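Lpg2148(MvcA) (PDB 6K11) probably acts as a papain-like cysteine hydrolase effector of Legionella that regulates the ubiquitin-conjugating enzyme UBE2N by deamidase-mediated deubiquitination. Local coordinates at residues S75-C79 with H232-I236; Q253-H259 with Y301-K307. All coordinates share one frame; numbering follows the deposited sequence.

Interaction 1 (S75-C79 with H232-I236); sequences SNDVC and HSFTI
Helix 71-83 lying on the antiparallel sheet is consistent with the helix-on-sheet core of a papain-like fold, and here Ser-75, Val-78 and Cys-79 of the helix meet Ser-233 and Thr-235 of strand 228-238. The two segments run in nearly the same direction, their axes 26° apart and 8.3 Å from each other at the closest. Ser-233 and Thr-235 alternate with Phe-234, so both present their side chains to the helix while the phenylalanine ring turns to the other face of the sheet, where it meets Phe-124 and Phe-305.

Ser-75 is the hub. Its hydroxyl lies beside the backbone N (chi1 -69°), which carries OG off the helix and down to the strand, 3.5 Å from Phe-234 CA. From there OG comes tip to tip with Ser-233 OG at 2.8 Å, a hydrogen-bonding distance, although the proton of Ser-75 also has Cys-71 O within reach, in a weak bond at best. A water continues the chain, 2.9 Å from Ser-75 OG and hydrogen-bonded to Thr-235 OG1 as well. Thr-235 divides its two branches: with chi1 at 53°, OG1 faces the water and lies 3.7 Å from Val-78 CG1, while the methyl CG2 sits 3.8 Å from Ser-75 OG, with Cys-79 SG farther off at 4.4 Å. Val-78 and Thr-235 lie alongside each other, pointing opposite ways.

Cys-71, at the start of this helix, touches His-232 and Ser-233, a juxtaposition consistent with the Cys-His pair of related deamidases. Three hydroxyls and a water share the buried interface, with Val-78 and the Thr-235 methyl beside them. They probably satisfy much of one another's hydrogen-bonding need, so helix and strand meet through a short polar chain as well as apolar contact.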
loop_
_atom_site.group_PDB
_atom_site.type_symbol
_atom_site.label_atom_id
_atom_site.label_comp_id
_atom_site.label_asym_id
_atom_site.label_seq_id
_atom_site.Cartn_x
_atom_site.Cartn_y
_atom_site.Cartn_z
ATOM N N SER A 75 1.954 8.147 -3.250
ATOM C CA SER A 75 2.084 9.025 -2.087
ATOM C C SER A 75 3.528 9.482 -1.901
ATOM O O SER A 75 3.777 10.638 -1.531
ATOM C CB SER A 75 1.600 8.304 -0.830
ATOM O OG SER A 75 0.198 8.100 -0.876
ATOM N N ASN A 76 4.491 8.578 -2.125
ATOM C CA ASN A 76 5.903 8.945 -2.003
ATOM C C ASN A 76 6.274 10.024 -3.013
ATOM O O ASN A 76 7.028 10.953 -2.689
ATOM C CB ASN A 76 6.807 7.719 -2.187
ATOM C CG ASN A 76 6.781 6.760 -0.995
ATOM O OD1 ASN A 76 6.253 7.064 0.066
ATOM N ND2 ASN A 76 7.397 5.604 -1.169
ATOM N N ASP A 77 5.740 9.924 -4.240
ATOM C CA ASP A 77 5.988 10.923 -5.277
ATOM C C ASP A 77 5.369 12.268 -4.917
ATOM O O ASP A 77 5.991 13.317 -5.114
ATOM C CB ASP A 77 5.417 10.464 -6.619
ATOM C CG ASP A 77 6.245 9.385 -7.283
ATOM O OD1 ASP A 77 7.334 9.060 -6.772
ATOM O OD2 ASP A 77 5.779 8.847 -8.323
ATOM N N VAL A 78 4.104 12.261 -4.477
ATOM C CA VAL A 78 3.456 13.505 -4.069
ATOM C C VAL A 78 4.257 14.180 -2.956
ATOM O O VAL A 78 4.521 15.386 -3.003
ATOM C CB VAL A 78 1.999 13.235 -3.649
ATOM C CG1 VAL A 78 1.393 14.475 -3.005
ATOM C CG2 VAL A 78 1.162 12.843 -4.879
ATOM N N CYS A 79 4.698 13.399 -1.969
ATOM C CA CYS A 79 5.421 13.973 -0.837
ATOM C C CYS A 79 6.776 14.527 -1.263
ATOM O O CYS A 79 7.192 15.596 -0.791
ATOM C CB CYS A 79 5.601 12.923 0.258
ATOM S SG CYS A 79 4.072 12.527 1.174
ATOM N N HIS A 232 -3.971 0.470 2.074
ATOM C CA HIS A 232 -4.056 1.551 1.101
ATOM C C HIS A 232 -3.313 2.746 1.668
ATOM O O HIS A 232 -3.129 2.870 2.882
ATOM C CB HIS A 232 -5.529 1.888 0.771
ATOM C CG HIS A 232 -5.700 2.859 -0.361
ATOM N ND1 HIS A 232 -4.919 2.826 -1.497
ATOM C CD2 HIS A 232 -6.582 3.876 -0.539
ATOM C CE1 HIS A 232 -5.295 3.796 -2.317
ATOM N NE2 HIS A 232 -6.309 4.441 -1.764
ATOM N N SER A 233 -2.864 3.605 0.762
ATOM C CA SER A 233 -2.143 4.824 1.089
ATOM C C SER A 233 -2.669 5.915 0.171
ATOM O O SER A 233 -2.989 5.636 -0.986
ATOM C CB SER A 233 -0.635 4.629 0.884
ATOM O OG SER A 233 0.033 5.873 0.746
ATOM N N PHE A 234 -2.804 7.130 0.688
ATOM C CA PHE A 234 -3.186 8.257 -0.159
ATOM C C PHE A 234 -2.821 9.541 0.558
ATOM O O PHE A 234 -2.449 9.539 1.734
ATOM C CB PHE A 234 -4.687 8.240 -0.535
ATOM C CG PHE A 234 -5.650 8.372 0.635
ATOM C CD1 PHE A 234 -5.992 7.263 1.411
ATOM C CD2 PHE A 234 -6.267 9.596 0.914
ATOM C CE1 PHE A 234 -6.894 7.373 2.460
ATOM C CE2 PHE A 234 -7.183 9.709 1.954
ATOM C CZ PHE A 234 -7.490 8.590 2.737
ATOM N N THR A 235 -2.924 10.644 -0.174
ATOM C CA THR A 235 -2.644 11.947 0.386
ATOM C C THR A 235 -3.821 12.866 0.099
ATOM O O THR A 235 -4.637 12.624 -0.798
ATOM C CB THR A 235 -1.334 12.541 -0.178
ATOM O OG1 THR A 235 -1.374 12.519 -1.618
ATOM C CG2 THR A 235 -0.135 11.738 0.296
ATOM N N ILE A 236 -3.906 13.923 0.893
ATOM C CA ILE A 236 -4.872 14.986 0.682
ATOM C C ILE A 236 -4.108 16.293 0.799
ATOM O O ILE A 236 -3.303 16.465 1.723
ATOM C CB ILE A 236 -6.034 14.930 1.691
ATOM C CG1 ILE A 236 -7.011 13.797 1.322
ATOM C CG2 ILE A 236 -6.782 16.274 1.718
ATOM C CD1 ILE A 236 -8.175 13.676 2.275
HETATM O O HOH W 1 -1.053 9.875 -2.831
#

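Interaction 2 (Q253-H259 with Y301-K307); sequences QAYFGSH and YAEFFSK
Gln-253 reaches across to the end of helix 294-305 and uses its amide NE2 as a two-way donor. One N-H goes to Phe-305 O at 3.0 Å, bent to 139° and coming from above the carbonyl plane. The other runs much straighter, 163°, to His-259 NE2 at 3.0 Å, lying in both the imidazole and the amide planes. These two bonds fix the amide's flip, and OE1 is left to accept from His-232 while passing 3.3 Å from Phe-305 CD1.

Tyr-255 follows, its side chain crossing that of Tyr-301 at about a right angle. The two hydroxyls are 2.6 Å apart, OH to OH, each at the edge of the other's ring; Tyr-301 OH also bonds to Ser-231. The Tyr-255 carbonyl takes the backbone N-H of both Ser-258 and His-259, a classic beta bulge, and Gly-257, with its positive phi, lies in the turn between Tyr-255 and Ser-258.

Ser-258 OG hydrogen-bonds His-259 ND1 and rests 3.4 Å from Lys-307 CB. His-259 then brings CE1, edge-on, to 3.4 Å from Phe-305 O, and the aliphatic chain of Lys-307 runs antiparallel alongside the imidazole. A bulged turn after edge strand 250-252 thus joins the last turn of helix 294-305 through Gln-253, itself steadied by His-259; Gln-253 bonded to His-232 is consistent with the Cys-His-Gln triad of related deamidases.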
loop_
_atom_site.group_PDB
_atom_site.type_symbol
_atom_site.label_atom_id
_atom_site.label_comp_id
_atom_site.label_asym_id
_atom_site.label_seq_id
_atom_site.Cartn_x
_atom_site.Cartn_y
_atom_site.Cartn_z
ATOM N N GLN A 253 -4.296 9.679 -5.348
ATOM C CA GLN A 253 -3.923 8.293 -5.099
ATOM C C GLN A 253 -3.680 7.523 -6.391
ATOM O O GLN A 253 -4.114 7.915 -7.479
ATOM C CB GLN A 253 -5.009 7.570 -4.291
ATOM C CG GLN A 253 -6.335 7.433 -5.057
ATOM C CD GLN A 253 -7.216 6.389 -4.426
ATOM O OE1 GLN A 253 -7.550 6.497 -3.248
ATOM N NE2 GLN A 253 -7.556 5.356 -5.178
ATOM N N ALA A 254 -2.983 6.401 -6.233
ATOM C CA ALA A 254 -2.997 5.267 -7.149
ATOM C C ALA A 254 -3.508 4.040 -6.393
ATOM O O ALA A 254 -3.585 4.035 -5.162
ATOM C CB ALA A 254 -1.590 4.979 -7.723
ATOM N N TYR A 255 -3.909 3.013 -7.140
ATOM C CA TYR A 255 -4.346 1.749 -6.537
ATOM C C TYR A 255 -3.871 0.616 -7.437
ATOM O O TYR A 255 -4.366 0.464 -8.561
ATOM C CB TYR A 255 -5.870 1.712 -6.333
ATOM C CG TYR A 255 -6.270 0.786 -5.206
ATOM C CD1 TYR A 255 -6.118 -0.597 -5.329
ATOM C CD2 TYR A 255 -6.753 1.291 -4.002
ATOM C CE1 TYR A 255 -6.463 -1.464 -4.269
ATOM C CE2 TYR A 255 -7.109 0.443 -2.950
ATOM C CZ TYR A 255 -6.950 -0.925 -3.081
ATOM O OH TYR A 255 -7.291 -1.739 -2.025
ATOM N N PHE A 256 -2.893 -0.161 -6.955
ATOM C CA PHE A 256 -2.266 -1.198 -7.774
ATOM C C PHE A 256 -3.297 -2.164 -8.355
ATOM O O PHE A 256 -4.173 -2.665 -7.638
ATOM C CB PHE A 256 -1.234 -1.986 -6.950
ATOM C CG PHE A 256 -0.410 -2.956 -7.776
ATOM C CD1 PHE A 256 -0.870 -4.242 -8.036
ATOM C CD2 PHE A 256 0.827 -2.575 -8.295
ATOM C CE1 PHE A 256 -0.121 -5.122 -8.806
ATOM C CE2 PHE A 256 1.584 -3.460 -9.055
ATOM C CZ PHE A 256 1.108 -4.729 -9.307
ATOM N N GLY A 257 -3.163 -2.447 -9.649
ATOM C CA GLY A 257 -4.089 -3.312 -10.368
ATOM C C GLY A 257 -5.365 -2.635 -10.809
ATOM O O GLY A 257 -6.137 -3.236 -11.572
ATOM N N SER A 258 -5.611 -1.399 -10.364
ATOM C CA SER A 258 -6.827 -0.670 -10.709
ATOM C C SER A 258 -6.537 0.567 -11.549
ATOM O O SER A 258 -7.089 0.688 -12.647
ATOM C CB SER A 258 -7.602 -0.284 -9.442
ATOM O OG SER A 258 -8.766 0.462 -9.794
ATOM N N HIS A 259 -5.710 1.499 -11.061
ATOM C CA HIS A 259 -5.475 2.758 -11.756
ATOM C C HIS A 259 -4.203 3.402 -11.208
ATOM O O HIS A 259 -3.814 3.161 -10.059
ATOM C CB HIS A 259 -6.662 3.716 -11.580
ATOM C CG HIS A 259 -6.956 4.033 -10.145
ATOM N ND1 HIS A 259 -7.805 3.263 -9.379
ATOM C CD2 HIS A 259 -6.481 5.003 -9.323
ATOM C CE1 HIS A 259 -7.868 3.766 -8.160
ATOM N NE2 HIS A 259 -7.070 4.813 -8.096
ATOM N N TYR A 301 -15.194 2.264 1.209
ATOM C CA TYR A 301 -13.912 1.970 0.578
ATOM C C TYR A 301 -13.997 2.133 -0.940
ATOM O O TYR A 301 -13.159 2.805 -1.551
ATOM C CB TYR A 301 -13.488 0.555 0.959
ATOM C CG TYR A 301 -12.006 0.243 0.770
ATOM C CD1 TYR A 301 -11.508 -0.128 -0.475
ATOM C CD2 TYR A 301 -11.119 0.281 1.850
ATOM C CE1 TYR A 301 -10.151 -0.428 -0.648
ATOM C CE2 TYR A 301 -9.768 -0.028 1.683
ATOM C CZ TYR A 301 -9.298 -0.385 0.436
ATOM O OH TYR A 301 -7.961 -0.683 0.271
ATOM N N ALA A 302 -15.033 1.563 -1.556
ATOM C CA ALA A 302 -15.201 1.677 -3.002
ATOM C C ALA A 302 -15.489 3.119 -3.416
ATOM O O ALA A 302 -14.916 3.619 -4.395
ATOM C CB ALA A 302 -16.317 0.740 -3.470
ATOM N N GLU A 303 -16.378 3.806 -2.685
ATOM C CA GLU A 303 -16.693 5.199 -3.010
ATOM C C GLU A 303 -15.438 6.068 -3.019
ATOM O O GLU A 303 -15.248 6.893 -3.926
ATOM C CB GLU A 303 -17.714 5.763 -2.016
ATOM C CG GLU A 303 -18.112 7.237 -2.261
ATOM C CD GLU A 303 -19.071 7.803 -1.188
ATOM O OE1 GLU A 303 -19.375 7.093 -0.194
ATOM O OE2 GLU A 303 -19.526 8.956 -1.339
ATOM N N PHE A 304 -14.573 5.911 -2.016
ATOM C CA PHE A 304 -13.426 6.808 -1.925
ATOM C C PHE A 304 -12.248 6.364 -2.791
ATOM O O PHE A 304 -11.507 7.220 -3.285
ATOM C CB PHE A 304 -12.973 6.941 -0.467
ATOM C CG PHE A 304 -13.831 7.884 0.357
ATOM C CD1 PHE A 304 -14.974 8.458 -0.186
ATOM C CD2 PHE A 304 -13.501 8.164 1.682
ATOM C CE1 PHE A 304 -15.771 9.341 0.571
ATOM C CE2 PHE A 304 -14.280 9.039 2.447
ATOM C CZ PHE A 304 -15.412 9.632 1.892
ATOM N N PHE A 305 -12.036 5.057 -2.982
ATOM C CA PHE A 305 -10.752 4.574 -3.487
ATOM C C PHE A 305 -10.829 3.788 -4.798
ATOM O O PHE A 305 -9.778 3.400 -5.326
ATOM C CB PHE A 305 -10.054 3.693 -2.424
ATOM C CG PHE A 305 -9.985 4.320 -1.039
ATOM C CD1 PHE A 305 -9.620 5.651 -0.875
ATOM C CD2 PHE A 305 -10.281 3.568 0.091
ATOM C CE1 PHE A 305 -9.579 6.237 0.387
ATOM C CE2 PHE A 305 -10.210 4.140 1.368
ATOM C CZ PHE A 305 -9.858 5.479 1.508
ATOM N N SER A 306 -12.013 3.536 -5.346
ATOM C CA SER A 306 -12.057 2.812 -6.611
ATOM C C SER A 306 -11.609 3.717 -7.758
ATOM O O SER A 306 -11.635 4.940 -7.663
ATOM C CB SER A 306 -13.479 2.295 -6.912
ATOM O OG SER A 306 -14.274 3.345 -7.441
ATOM N N LYS A 307 -11.214 3.095 -8.857
ATOM C CA LYS A 307 -11.162 3.810 -10.126
ATOM C C LYS A 307 -12.532 4.427 -10.429
ATOM O O LYS A 307 -13.573 3.803 -10.193
ATOM C CB LYS A 307 -10.767 2.832 -11.239
ATOM C CG LYS A 307 -10.572 3.473 -12.611
ATOM C CD LYS A 307 -10.236 2.403 -13.640
ATOM C CE LYS A 307 -9.867 3.007 -15.008
ATOM N NZ LYS A 307 -9.816 1.927 -16.051
#

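In the fold
Interaction 1 closes before interaction 2 opens along the chain, and their centres lie about 13 Å apart, both near the middle of the molecule. They are joined by strand 228-238: Ser-233 and Thr-235 face helix 71-83, while His-232 and Phe-234 turn toward the loop after strand 250-252 and helix 294-305. His-232 NE2 meets Gln-253 OE1 at 2.8 Å, a probable hydrogen bond, and its ring packs edge-to-face with Phe-305. The five-stranded sheet is thus covered from both sides, and the probable triad Cys-71, His-232 and Gln-253 would be assembled from the helix, the strand and the loop, so the two contacts probably help set these pieces relative to one another.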